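Local coordinates for protein 16S rRNA methylase (Uncultured bacterium, PDB 7JLZ) that probably methylates the N1 atom of a decoding-site adenine in the 16S rRNA of the 30S ribosomal subunit, a change linked to aminoglycoside resistance, at residues Leu61-Tyr64 against Ser65-Gln69; Phe86-Glu89 against Leu90-Thr93; Leu154-Glu157 against Tyr158-Thr162; Lys183-Lys186 against Pro187-Thr191. All coordinates share one frame; numbering follows the deposited sequence.

Contact 1: residues Leu61-Tyr64 against Ser65-Gln69; sequences LENY and SRKSQ. With SO4 (sulfate ion), chain B.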
# COMPACT_ATOMS: atom_id res chain seq x y z
N LEU A 61 -12.90 4.51 -4.15
CA LEU A 61 -12.25 5.68 -3.60
C LEU A 61 -13.17 6.89 -3.55
O LEU A 61 -12.72 7.97 -3.15
CB LEU A 61 -10.98 6.01 -4.40
CG LEU A 61 -9.99 4.86 -4.42
CD1 LEU A 61 -8.77 5.26 -5.24
CD2 LEU A 61 -9.59 4.45 -3.02
N GLU A 62 -14.44 6.72 -3.90
CA GLU A 62 -15.38 7.83 -3.97
C GLU A 62 -15.58 8.51 -2.60
O GLU A 62 -15.48 9.73 -2.49
CB GLU A 62 -16.72 7.33 -4.52
CG GLU A 62 -17.89 8.28 -4.27
CD GLU A 62 -19.20 7.77 -4.83
OE1 GLU A 62 -19.18 6.82 -5.65
OE2 GLU A 62 -20.26 8.32 -4.46
N ASN A 63 -15.85 7.72 -1.56
CA ASN A 63 -16.20 8.30 -0.25
C ASN A 63 -15.03 9.08 0.35
O ASN A 63 -15.18 10.25 0.72
CB ASN A 63 -16.66 7.20 0.70
CG ASN A 63 -16.95 7.71 2.11
OD1 ASN A 63 -17.44 8.83 2.29
ND2 ASN A 63 -16.66 6.89 3.12
N TYR A 64 -13.86 8.45 0.46
CA TYR A 64 -12.74 9.12 1.13
C TYR A 64 -12.09 10.19 0.27
O TYR A 64 -11.53 11.15 0.83
CB TYR A 64 -11.69 8.09 1.61
CG TYR A 64 -12.07 7.59 2.99
CD1 TYR A 64 -11.90 8.40 4.12
CD2 TYR A 64 -12.67 6.35 3.16
CE1 TYR A 64 -12.29 7.97 5.39
CE2 TYR A 64 -13.07 5.91 4.44
CZ TYR A 64 -12.86 6.72 5.54
OH TYR A 64 -13.26 6.29 6.80
N SER A 65 -12.14 10.08 -1.05
CA SER A 65 -11.63 11.19 -1.86
C SER A 65 -12.52 12.42 -1.71
O SER A 65 -12.03 13.55 -1.71
CB SER A 65 -11.49 10.79 -3.33
OG SER A 65 -12.72 10.31 -3.86
N ARG A 66 -13.83 12.20 -1.58
CA ARG A 66 -14.75 13.32 -1.35
C ARG A 66 -14.54 13.91 0.04
O ARG A 66 -14.49 15.13 0.20
CB ARG A 66 -16.19 12.86 -1.55
CG ARG A 66 -17.23 13.94 -1.31
CD ARG A 66 -18.63 13.36 -1.19
NE ARG A 66 -19.05 12.66 -2.40
CZ ARG A 66 -19.30 11.35 -2.46
NH1 ARG A 66 -19.17 10.59 -1.38
NH2 ARG A 66 -19.69 10.81 -3.61
N LYS A 67 -14.43 13.05 1.06
CA LYS A 67 -14.14 13.53 2.41
C LYS A 67 -12.86 14.35 2.44
O LYS A 67 -12.81 15.42 3.05
CB LYS A 67 -14.01 12.35 3.38
CG LYS A 67 -15.29 11.89 4.01
CD LYS A 67 -15.04 10.76 5.01
CE LYS A 67 -14.25 11.24 6.22
NZ LYS A 67 -15.08 12.00 7.21
N SER A 68 -11.80 13.84 1.80
CA SER A 68 -10.52 14.53 1.80
C SER A 68 -10.63 15.90 1.16
O SER A 68 -10.05 16.88 1.64
CB SER A 68 -9.47 13.68 1.08
OG SER A 68 -9.37 12.41 1.70
N GLN A 69 -11.38 16.00 0.05
CA GLN A 69 -11.51 17.27 -0.63
C GLN A 69 -12.35 18.24 0.19
O GLN A 69 -12.00 19.42 0.33
CB GLN A 69 -12.10 17.07 -2.02
CG GLN A 69 -12.21 18.34 -2.82
CD GLN A 69 -13.56 18.47 -3.49
OE1 GLN A 69 -14.59 18.50 -2.82
NE2 GLN A 69 -13.56 18.54 -4.82
S SO4 B . -19.70 14.11 -5.72
O1 SO4 B . -20.34 12.89 -5.31
O2 SO4 B . -19.21 14.81 -4.56
O3 SO4 B . -20.64 14.94 -6.42
O4 SO4 B . -18.59 13.80 -6.59
O HOH W 1 -18.06 11.36 1.34
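Along helix 58-70, Glu62 and Arg66 stand one turn apart and run side by side, joined by a salt bridge between carboxylate and guanidinium. NH2 of Arg66 reaches OE2 of Glu62 at 2.7 Å, arriving on the anti side of the carboxylate. The oxygen sits almost exactly in the guanidinium plane, whereas the two flat groups stand nearly perpendicular, 82° apart. Glu62 gets there on an extended chain; Arg66 bends at chi3 (-61°), which brings its guanidinium back along the helix, with the Glu62 carbonyl oxygen over one face. The edge of the guanidinium is well used. A sulfate, probably from the crystallisation liquor, takes NH2 on O1 (2.8 Å) and NE on O2 (3.1 Å), while a water links NH1 to Asn63 OD1. This helix is the crossover of a beta-alpha-beta unit between parallel strands 49-55 and 76-80, and its inner side carries the serines. Ser68 grips the Tyr64 carbonyl twice, with N at 2.9 Å and OG at 2.6 Å from Tyr64 O, from opposite faces of the carbonyl plane; Ser68 OG also bonds to Tyr78 OH on strand 76-80. Ser65 OG lies near Leu61 O, at a separation too short to be trusted, and bonds to Gly6 N. On the flank facing helix 37-45, the Lys67 chain runs alongside the Tyr64 ring, CE 3.9 Å from CE1, before its NZ pairs with Glu71.

Contact 2: residues Phe86-Glu89 against Leu90-Thr93; sequences FPDE and LLGT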
# COMPACT_ATOMS: atom_id res chain seq x y z
N PHE A 86 -0.90 0.26 -14.37
CA PHE A 86 -0.34 1.10 -13.33
C PHE A 86 0.12 2.44 -13.91
O PHE A 86 0.69 2.48 -15.00
CB PHE A 86 0.84 0.40 -12.66
CG PHE A 86 1.28 1.09 -11.43
CD1 PHE A 86 2.23 2.10 -11.49
CD2 PHE A 86 0.70 0.79 -10.21
CE1 PHE A 86 2.61 2.76 -10.34
CE2 PHE A 86 1.07 1.45 -9.06
CZ PHE A 86 2.03 2.44 -9.12
N PRO A 87 -0.09 3.55 -13.21
CA PRO A 87 0.29 4.86 -13.78
C PRO A 87 1.80 5.05 -13.82
O PRO A 87 2.45 5.11 -12.77
CB PRO A 87 -0.38 5.87 -12.84
CG PRO A 87 -0.57 5.12 -11.55
CD PRO A 87 -0.83 3.69 -11.94
N ASP A 88 2.35 5.17 -15.04
CA ASP A 88 3.79 5.39 -15.21
C ASP A 88 4.28 6.60 -14.42
O ASP A 88 5.44 6.63 -13.98
CB ASP A 88 4.12 5.60 -16.69
CG ASP A 88 4.24 4.30 -17.47
OD1 ASP A 88 4.53 3.24 -16.86
OD2 ASP A 88 4.06 4.34 -18.70
N GLU A 89 3.42 7.62 -14.29
CA GLU A 89 3.75 8.85 -13.58
C GLU A 89 4.22 8.60 -12.16
O GLU A 89 4.96 9.43 -11.61
CB GLU A 89 2.52 9.77 -13.55
CG GLU A 89 2.03 10.26 -14.92
CD GLU A 89 0.86 9.43 -15.45
OE1 GLU A 89 0.75 8.23 -15.09
OE2 GLU A 89 0.05 9.97 -16.24
N LEU A 90 3.81 7.50 -11.54
CA LEU A 90 4.15 7.25 -10.15
C LEU A 90 5.37 6.37 -9.96
O LEU A 90 5.80 6.17 -8.82
CB LEU A 90 2.95 6.62 -9.42
CG LEU A 90 1.81 7.63 -9.25
CD1 LEU A 90 0.60 6.98 -8.61
CD2 LEU A 90 2.28 8.83 -8.42
N LEU A 91 5.96 5.85 -11.04
CA LEU A 91 7.14 5.03 -10.85
C LEU A 91 8.30 5.89 -10.39
O LEU A 91 8.50 7.01 -10.88
CB LEU A 91 7.49 4.29 -12.15
CG LEU A 91 6.44 3.28 -12.65
CD1 LEU A 91 6.85 2.69 -14.01
CD2 LEU A 91 6.21 2.17 -11.62
N GLY A 92 9.05 5.39 -9.41
CA GLY A 92 10.20 6.09 -8.89
C GLY A 92 9.90 7.26 -7.98
O GLY A 92 10.79 8.07 -7.73
N THR A 93 8.67 7.37 -7.47
CA THR A 93 8.25 8.56 -6.72
C THR A 93 8.13 8.36 -5.21
O THR A 93 8.06 9.36 -4.49
CB THR A 93 6.89 9.09 -7.23
OG1 THR A 93 5.85 8.15 -6.93
CG2 THR A 93 6.93 9.37 -8.73
O HOH W 2 7.50 8.60 -13.12
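Leu91 packs back against both Asp88 and Phe86, and its side chain can be followed outward atom by atom. Leu91 CB starts 3.6 Å from Asp88 O, and CG stays close to that same oxygen. There the chain forks. Leu91 CD1 runs alongside the Asp88 side chain and meets Asp88 OD1 at 3.7 Å; Leu91 CD2 goes to the Phe86 ring, 3.9 Å from Phe86 CE1. With CG anti to its carbonyl carbon (chi1 -63°), Leu91 can straddle the two residues in this way. Phe86 CE1 also meets CB of Leu90, whose side chain crosses the phenylalanine at about a right angle and sends CD1 to within 3.7 Å of Pro87 CG. Pro87 CD, in turn, covers part of one face of the Phe86 ring. Outside the segments, Phe86 and Leu91 both rest on helix 120-124, and Leu90 packs on strand 49-55. The backbone turns tightly here: Leu90 N bonds to Pro87 O at 3.0 Å and Leu91 N to Asp88 O at 3.1 Å. Thr93 then closes the next bend, its OG1 giving a bond to Leu90 O at 2.7 Å that reinforces a weak one from Thr93 N. Gly92 takes the positive phi of the third position. The result is a 3-10 turn running straight into a type II beta turn, which delivers the chain to strand 94-100.

Contact 3: residues Leu154-Glu157 against Tyr158-Thr162; sequences LSVE and YLKST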
# COMPACT_ATOMS: atom_id res chain seq x y z
N LEU A 154 6.86 -17.92 14.55
CA LEU A 154 8.04 -17.70 13.72
C LEU A 154 9.29 -18.20 14.41
O LEU A 154 9.52 -17.94 15.60
CB LEU A 154 8.17 -16.21 13.40
CG LEU A 154 9.39 -15.90 12.52
CD1 LEU A 154 9.16 -16.39 11.10
CD2 LEU A 154 9.73 -14.42 12.55
N SER A 155 10.09 -18.97 13.68
CA SER A 155 11.37 -19.46 14.15
C SER A 155 12.46 -18.92 13.23
O SER A 155 12.18 -18.50 12.11
CB SER A 155 11.42 -20.99 14.16
OG SER A 155 11.40 -21.49 12.84
N VAL A 156 13.70 -18.91 13.73
CA VAL A 156 14.79 -18.39 12.90
C VAL A 156 14.97 -19.24 11.65
O VAL A 156 15.29 -18.72 10.57
CB VAL A 156 16.09 -18.28 13.72
CG1 VAL A 156 16.54 -19.64 14.23
CG2 VAL A 156 17.20 -17.62 12.88
N GLU A 157 14.74 -20.55 11.75
CA GLU A 157 14.90 -21.43 10.59
C GLU A 157 13.89 -21.11 9.50
O GLU A 157 14.24 -21.02 8.32
CB GLU A 157 14.77 -22.90 11.02
CG GLU A 157 14.63 -23.84 9.83
CD GLU A 157 14.83 -25.29 10.20
OE1 GLU A 157 14.92 -25.60 11.41
OE2 GLU A 157 14.90 -26.13 9.27
N TYR A 158 12.62 -20.94 9.87
CA TYR A 158 11.61 -20.59 8.88
C TYR A 158 11.85 -19.19 8.33
O TYR A 158 11.66 -18.94 7.13
CB TYR A 158 10.22 -20.69 9.50
CG TYR A 158 9.10 -20.52 8.51
CD1 TYR A 158 8.66 -21.59 7.74
CD2 TYR A 158 8.46 -19.30 8.35
CE1 TYR A 158 7.63 -21.44 6.82
CE2 TYR A 158 7.43 -19.14 7.45
CZ TYR A 158 7.02 -20.21 6.69
OH TYR A 158 5.99 -20.05 5.79
N LEU A 159 12.27 -18.26 9.19
CA LEU A 159 12.57 -16.91 8.73
C LEU A 159 13.68 -16.92 7.69
O LEU A 159 13.57 -16.29 6.63
CB LEU A 159 12.95 -16.02 9.92
CG LEU A 159 13.25 -14.55 9.60
CD1 LEU A 159 11.99 -13.84 9.14
CD2 LEU A 159 13.88 -13.83 10.79
N LYS A 160 14.77 -17.64 7.98
CA LYS A 160 15.94 -17.61 7.11
C LYS A 160 15.73 -18.43 5.84
O LYS A 160 16.23 -18.07 4.78
CB LYS A 160 17.17 -18.13 7.87
CG LYS A 160 17.74 -17.15 8.87
CD LYS A 160 18.27 -15.91 8.18
CE LYS A 160 19.52 -16.21 7.37
NZ LYS A 160 19.88 -15.05 6.49
N SER A 161 15.02 -19.55 5.94
CA SER A 161 14.90 -20.46 4.81
C SER A 161 13.67 -20.22 3.96
O SER A 161 13.64 -20.65 2.80
CB SER A 161 14.89 -21.92 5.29
OG SER A 161 13.60 -22.28 5.74
N THR A 162 12.66 -19.54 4.48
CA THR A 162 11.43 -19.36 3.72
C THR A 162 11.06 -17.90 3.56
O THR A 162 10.90 -17.41 2.44
CB THR A 162 10.28 -20.12 4.36
OG1 THR A 162 10.57 -21.53 4.34
CG2 THR A 162 8.97 -19.84 3.61
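The ring of Tyr158 has Leu154 at its edge and Thr162 over one face. Leu154 CD1 lies near the ring plane, 4.1 Å from Tyr158 CD2, with the two side chains crossing at about a right angle; Thr162 CB sits above the ring, offset toward the rim. The tyrosine hydroxyl goes on to bond with Glu150 N. Leu154 has a second partner one residue further along: CD1 touches Leu159 CB at 4.0 Å, and CD2 meets Leu159 CD1. Both leucines also lean on strand 172-179, so this is the inward side of the helix. Between them Ser155 turns its OG (chi1 68°) to accept from Tyr158 N at 3.3 Å, a nearly straight bond. The main-chain pattern starts at once, with Leu159 N on Ser155 O at 2.9 Å and Lys160 N on Val156 O. Glu157 O takes two bonds from Ser161, OG and N each 2.9 Å from it and on opposite faces of the carbonyl plane; a wider pi-type turn follows at 159-162. The serine N-cap, with Leu154 before it touching Leu159 in the first turn, makes a capped helix start with a hydrophobic staple, opening helix 156-168.

Contact 4: residues Lys183-Lys186 against Pro187-Thr191; sequences KDLK and PIEST. With SO4 (sulfate ion), chain E.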
# COMPACT_ATOMS: atom_id res chain seq x y z
N LYS A 183 -4.12 -0.50 17.71
CA LYS A 183 -3.72 0.87 17.40
C LYS A 183 -3.31 1.02 15.94
O LYS A 183 -3.50 2.08 15.35
CB LYS A 183 -2.58 1.30 18.32
CG LYS A 183 -2.84 1.12 19.82
CD LYS A 183 -3.89 2.09 20.34
CE LYS A 183 -4.15 1.90 21.83
NZ LYS A 183 -2.94 2.16 22.65
N ASP A 184 -2.75 -0.04 15.35
CA ASP A 184 -2.32 -0.03 13.96
C ASP A 184 -3.43 -0.42 12.99
O ASP A 184 -3.33 -0.09 11.81
CB ASP A 184 -1.14 -0.98 13.77
CG ASP A 184 -0.18 -0.97 14.94
OD1 ASP A 184 0.45 0.08 15.17
OD2 ASP A 184 -0.09 -1.99 15.65
N LEU A 185 -4.44 -1.14 13.47
CA LEU A 185 -5.59 -1.49 12.64
C LEU A 185 -6.46 -0.28 12.35
O LEU A 185 -7.08 -0.20 11.28
CB LEU A 185 -6.44 -2.55 13.34
CG LEU A 185 -6.55 -3.94 12.73
CD1 LEU A 185 -5.18 -4.57 12.71
CD2 LEU A 185 -7.53 -4.78 13.53
N LYS A 186 -6.55 0.64 13.31
CA LYS A 186 -7.46 1.78 13.19
C LYS A 186 -7.31 2.56 11.89
O LYS A 186 -8.34 2.90 11.29
CB LYS A 186 -7.27 2.69 14.42
CG LYS A 186 -8.16 3.91 14.44
CD LYS A 186 -9.57 3.55 14.85
CE LYS A 186 -10.27 4.71 15.51
NZ LYS A 186 -11.44 4.20 16.26
N PRO A 187 -6.11 2.87 11.40
CA PRO A 187 -6.06 3.53 10.09
C PRO A 187 -6.59 2.68 8.96
O PRO A 187 -7.10 3.22 7.97
CB PRO A 187 -4.57 3.84 9.90
CG PRO A 187 -3.99 3.80 11.26
CD PRO A 187 -4.79 2.81 12.04
N ILE A 188 -6.47 1.35 9.06
CA ILE A 188 -6.83 0.47 7.95
C ILE A 188 -8.34 0.22 7.91
O ILE A 188 -8.97 0.31 6.85
CB ILE A 188 -6.05 -0.85 8.07
CG1 ILE A 188 -4.54 -0.60 8.09
CG2 ILE A 188 -6.45 -1.83 6.97
CD1 ILE A 188 -3.74 -1.76 8.60
N GLU A 189 -8.92 -0.12 9.07
CA GLU A 189 -10.27 -0.66 9.22
C GLU A 189 -11.02 0.17 10.25
O GLU A 189 -10.47 0.51 11.29
CB GLU A 189 -10.22 -2.09 9.76
CG GLU A 189 -10.53 -3.21 8.81
CD GLU A 189 -10.83 -4.49 9.58
OE1 GLU A 189 -10.62 -4.49 10.81
OE2 GLU A 189 -11.29 -5.48 8.98
N SER A 190 -12.30 0.45 9.99
CA SER A 190 -13.16 0.96 11.05
C SER A 190 -13.27 -0.05 12.19
O SER A 190 -13.43 -1.25 11.96
CB SER A 190 -14.55 1.27 10.49
OG SER A 190 -15.49 1.32 11.53
N THR A 191 -13.20 0.45 13.43
CA THR A 191 -13.33 -0.44 14.57
C THR A 191 -14.76 -0.95 14.72
O THR A 191 -14.98 -2.10 15.13
CB THR A 191 -12.92 0.27 15.87
OG1 THR A 191 -11.58 0.77 15.73
CG2 THR A 191 -12.99 -0.66 17.06
S SO4 E . -14.12 4.10 13.52
O1 SO4 E . -14.32 5.04 14.59
O2 SO4 E . -15.26 3.23 13.42
O3 SO4 E . -12.95 3.32 13.79
O4 SO4 E . -13.95 4.83 12.28
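Lys186 and Thr191 converge on one oxygen of a sulfate held in the bend that follows helix 182-185, in the loop leading to strand 205-211 of the Rossmann-like methyltransferase fold. The ion probably came from the crystallisation liquor, yet it may mark an anion site on the surface of a protein expected to bind RNA, and it is held from several sides. Thr191 N points at O3 along a nearly straight line (2.9 Å, 175°), and NZ of Lys186 approaches the same O3 at 3.0 Å. Ser190 OG takes a different oxygen, O2, at 2.7 Å, while also bonding to the main-chain N atoms of Trp192 and Ser193. Arg37, from helix 37-45, completes the grip with NH1 and uses NE on the carbonyl of Lys186. The Lys186 chain leaves with CG anti to its backbone N (chi1 -179°) and bends at chi2; it crosses Thr191 at about a right angle, CD 3.5 Å from Thr191 OG1, with a weak bond from NZ to the same oxygen. The bend itself is built on Leu185, whose carbonyl oxygen receives Glu189 N at 2.9 Å, plus a weaker bond from Ile188 N. Pro187 has no N-H to offer the preceding turn; instead its CD sits 3.3 Å from Asp184 O, and Ile188 CD1 comes up to that same oxygen. Both Pro187 and Ile188 pack on Tyr38 of helix 37-45. The proline ring crowds the residue before it, Lys186 CB lying 3.4 Å from Pro187 CD.

Overall arrangement
The four contacts follow one another along the chain and nowhere touch. Contacts 1 and 4 come closest, their nearest atoms about 6 Å apart, and helix 37-45 lies against both. Each also binds a sulfate, through Arg66 in contact 1 and through Lys186, Ser190 and Thr191, with Arg37, in contact 4, which would suit a surface meeting RNA phosphates. The sheet order 3-2-1-4-5-7-6, with strand 205-211 antiparallel, is that of class I (Rossmann-like) methyltransferases, whose cofactor usually lies at the carboxyl ends of the parallel strands. Between centres, contact 2 is about 27 Å from contact 4 and contact 3 about 41 Å from contact 1; contacts 3 and 1 flank outermost strands 172-179 and 76-80.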